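Local coordinates for structural protein (unclassified Rudivirus, PDB 6WQ0) that self-assembles into a helical, rod-shaped nucleocapsid that wraps the viral double-stranded DNA, holds it in the A-form and protects it in extreme environments, at a contact of chain A with DNA. Residues are numbered along the deposited sequence; one frame, centred on the assembly and turned at random.

A contact of chain A with DNA. Residues 3, 8, 13, 16. With nucleotides of chain C; nucleotides of chain B.
Arg8, Lys3 and Lys16 bridge the two sugar-phosphate backbones, linking the phosphates of DA91 and DT92 in chain C to those of DA202 and DT203 in chain B. In this rudivirus coat protein the basic N-terminal segment and the start of helix 10-24 supply four side chains that meet phosphates and sugars and not base edges, as suits a coat that binds DNA without regard to sequence. Arg8 lies across the gap, its planar head offering several N-H groups and so facing two phosphates. NE donates a hydrogen bond to the phosphate oxygen OP1 of DT92 (3.1 Å), close to the guanidinium plane but bent at the hydrogen, while NH2 forms a salt bridge to OP2 of DA202. Bends at chi2 (-79°) and chi3 (-143°) lay CG and CD along the DT92 phosphate. Lys16 comes off the helix with CG anti to the backbone N (chi1 -157°) and runs straight, its methylenes passing the DA91 sugar at C5' and O3'. Its NZ ends 3.3 Å from OP2 of DT203, a weak hydrogen bond, and also pairs with OP1 of DA91. Lys3 brings its NZ to the same two oxygens from the loop, 3.7 Å from OP2 of DT203, so two long-armed amines probably screen the repulsion between the two phosphates. Arg13 lays one guanidinium face over O3' of DT92, 3.5 Å above the plane, and packs CD on the sugar C4'. In that guanidinium plane, NE (2.8 Å) and NH2 both donate to the backbone O of Arg8, NH2 nearly along the C=O axis and NE from above the carbonyl plane, which probably helps position Arg8.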
# COMPACT_ATOMS: atom_id res chain seq x y z
N LYS A 3 -27.87 -4.80 -53.66
CA LYS A 3 -27.10 -3.76 -53.00
C LYS A 3 -27.67 -2.37 -53.22
O LYS A 3 -27.71 -1.57 -52.28
CB LYS A 3 -25.64 -3.80 -53.48
CG LYS A 3 -24.68 -2.99 -52.63
CD LYS A 3 -24.58 -3.54 -51.22
CE LYS A 3 -23.37 -2.98 -50.51
NZ LYS A 3 -23.26 -3.44 -49.11
N ARG A 8 -31.89 5.01 -50.53
CA ARG A 8 -31.28 5.30 -49.24
C ARG A 8 -31.10 6.81 -49.10
O ARG A 8 -30.42 7.43 -49.92
CB ARG A 8 -29.94 4.59 -49.10
CG ARG A 8 -30.00 3.09 -49.23
CD ARG A 8 -30.48 2.43 -47.96
NE ARG A 8 -29.80 1.17 -47.72
CZ ARG A 8 -30.36 -0.02 -47.88
NH1 ARG A 8 -31.61 -0.13 -48.28
NH2 ARG A 8 -29.66 -1.11 -47.64
N ARG A 13 -27.64 6.50 -45.36
CA ARG A 13 -26.26 6.47 -45.83
C ARG A 13 -25.30 6.84 -44.72
O ARG A 13 -24.29 6.16 -44.51
CB ARG A 13 -26.07 7.43 -47.01
CG ARG A 13 -27.01 7.21 -48.16
CD ARG A 13 -26.62 8.07 -49.33
NE ARG A 13 -27.72 8.20 -50.28
CZ ARG A 13 -27.60 8.71 -51.50
NH1 ARG A 13 -26.43 9.13 -51.93
NH2 ARG A 13 -28.66 8.79 -52.28
N LYS A 16 -25.14 3.99 -41.94
CA LYS A 16 -24.39 2.81 -42.33
C LYS A 16 -22.91 3.12 -42.53
O LYS A 16 -22.04 2.33 -42.13
CB LYS A 16 -24.97 2.18 -43.59
CG LYS A 16 -24.63 0.71 -43.72
CD LYS A 16 -25.27 0.07 -44.91
CE LYS A 16 -24.81 -1.35 -45.07
NZ LYS A 16 -25.10 -1.87 -46.42
P DA C 91 -20.78 -0.39 -47.25
OP1 DA C 91 -21.56 -1.35 -46.47
OP2 DA C 91 -20.34 -0.74 -48.61
O5' DA C 91 -21.59 0.97 -47.39
C5' DA C 91 -21.86 1.76 -46.25
C4' DA C 91 -22.33 3.13 -46.67
O4' DA C 91 -21.22 3.87 -47.21
C3' DA C 91 -23.37 3.13 -47.78
O3' DA C 91 -24.66 3.03 -47.22
C2' DA C 91 -23.15 4.48 -48.44
C1' DA C 91 -21.65 4.70 -48.26
N9 DA C 91 -20.85 4.41 -49.44
C8 DA C 91 -20.09 3.30 -49.66
N7 DA C 91 -19.46 3.31 -50.81
C5 DA C 91 -19.84 4.52 -51.37
C6 DA C 91 -19.51 5.14 -52.59
N6 DA C 91 -18.70 4.60 -53.49
N1 DA C 91 -20.05 6.34 -52.84
C2 DA C 91 -20.87 6.87 -51.93
N3 DA C 91 -21.24 6.39 -50.76
C4 DA C 91 -20.69 5.20 -50.54
P DT C 92 -25.90 2.58 -48.13
OP1 DT C 92 -27.06 2.57 -47.23
OP2 DT C 92 -25.53 1.37 -48.87
O5' DT C 92 -26.05 3.78 -49.17
C5' DT C 92 -26.46 3.53 -50.50
C4' DT C 92 -26.29 4.77 -51.37
O4' DT C 92 -24.90 4.95 -51.67
C3' DT C 92 -26.96 4.68 -52.72
O3' DT C 92 -28.31 5.11 -52.61
C2' DT C 92 -26.13 5.63 -53.58
C1' DT C 92 -24.77 5.66 -52.89
N1 DT C 92 -23.65 5.05 -53.69
C2 DT C 92 -23.24 5.65 -54.86
O2 DT C 92 -23.74 6.66 -55.32
N3 DT C 92 -22.21 5.01 -55.49
C4 DT C 92 -21.56 3.87 -55.08
O4 DT C 92 -20.64 3.38 -55.72
C5 DT C 92 -22.04 3.30 -53.85
C7 DT C 92 -21.40 2.06 -53.31
C6 DT C 92 -23.04 3.91 -53.22
P DA B 202 -29.04 -3.46 -45.13
OP1 DA B 202 -28.63 -2.26 -44.39
OP2 DA B 202 -29.15 -3.42 -46.59
O5' DA B 202 -28.05 -4.66 -44.75
C5' DA B 202 -27.33 -4.60 -43.54
C4' DA B 202 -26.66 -5.93 -43.22
O4' DA B 202 -27.50 -7.04 -43.61
C3' DA B 202 -25.38 -6.21 -43.96
O3' DA B 202 -24.32 -5.46 -43.43
C2' DA B 202 -25.23 -7.69 -43.65
C1' DA B 202 -26.67 -8.16 -43.86
N9 DA B 202 -26.91 -8.65 -45.21
C8 DA B 202 -27.70 -8.10 -46.16
N7 DA B 202 -27.72 -8.77 -47.29
C5 DA B 202 -26.88 -9.83 -47.05
C6 DA B 202 -26.46 -10.91 -47.85
N6 DA B 202 -26.87 -11.10 -49.11
N1 DA B 202 -25.60 -11.80 -47.30
C2 DA B 202 -25.19 -11.60 -46.05
N3 DA B 202 -25.52 -10.64 -45.21
C4 DA B 202 -26.37 -9.77 -45.78
P DT B 203 -23.10 -5.05 -44.38
OP1 DT B 203 -22.29 -4.06 -43.67
OP2 DT B 203 -23.64 -4.72 -45.71
O5' DT B 203 -22.25 -6.38 -44.52
C5' DT B 203 -21.50 -6.86 -43.43
C4' DT B 203 -20.66 -8.05 -43.85
O4' DT B 203 -21.52 -9.13 -44.30
C3' DT B 203 -19.75 -7.81 -45.02
O3' DT B 203 -18.58 -7.13 -44.61
C2' DT B 203 -19.46 -9.24 -45.45
C1' DT B 203 -20.83 -9.88 -45.28
N1 DT B 203 -21.64 -9.88 -46.54
C2 DT B 203 -21.41 -10.84 -47.49
O2 DT B 203 -20.58 -11.71 -47.37
N3 DT B 203 -22.18 -10.74 -48.60
C4 DT B 203 -23.17 -9.82 -48.84
O4 DT B 203 -23.81 -9.82 -49.88
C5 DT B 203 -23.36 -8.84 -47.81
C7 DT B 203 -24.39 -7.77 -47.98
C6 DT B 203 -22.60 -8.92 -46.72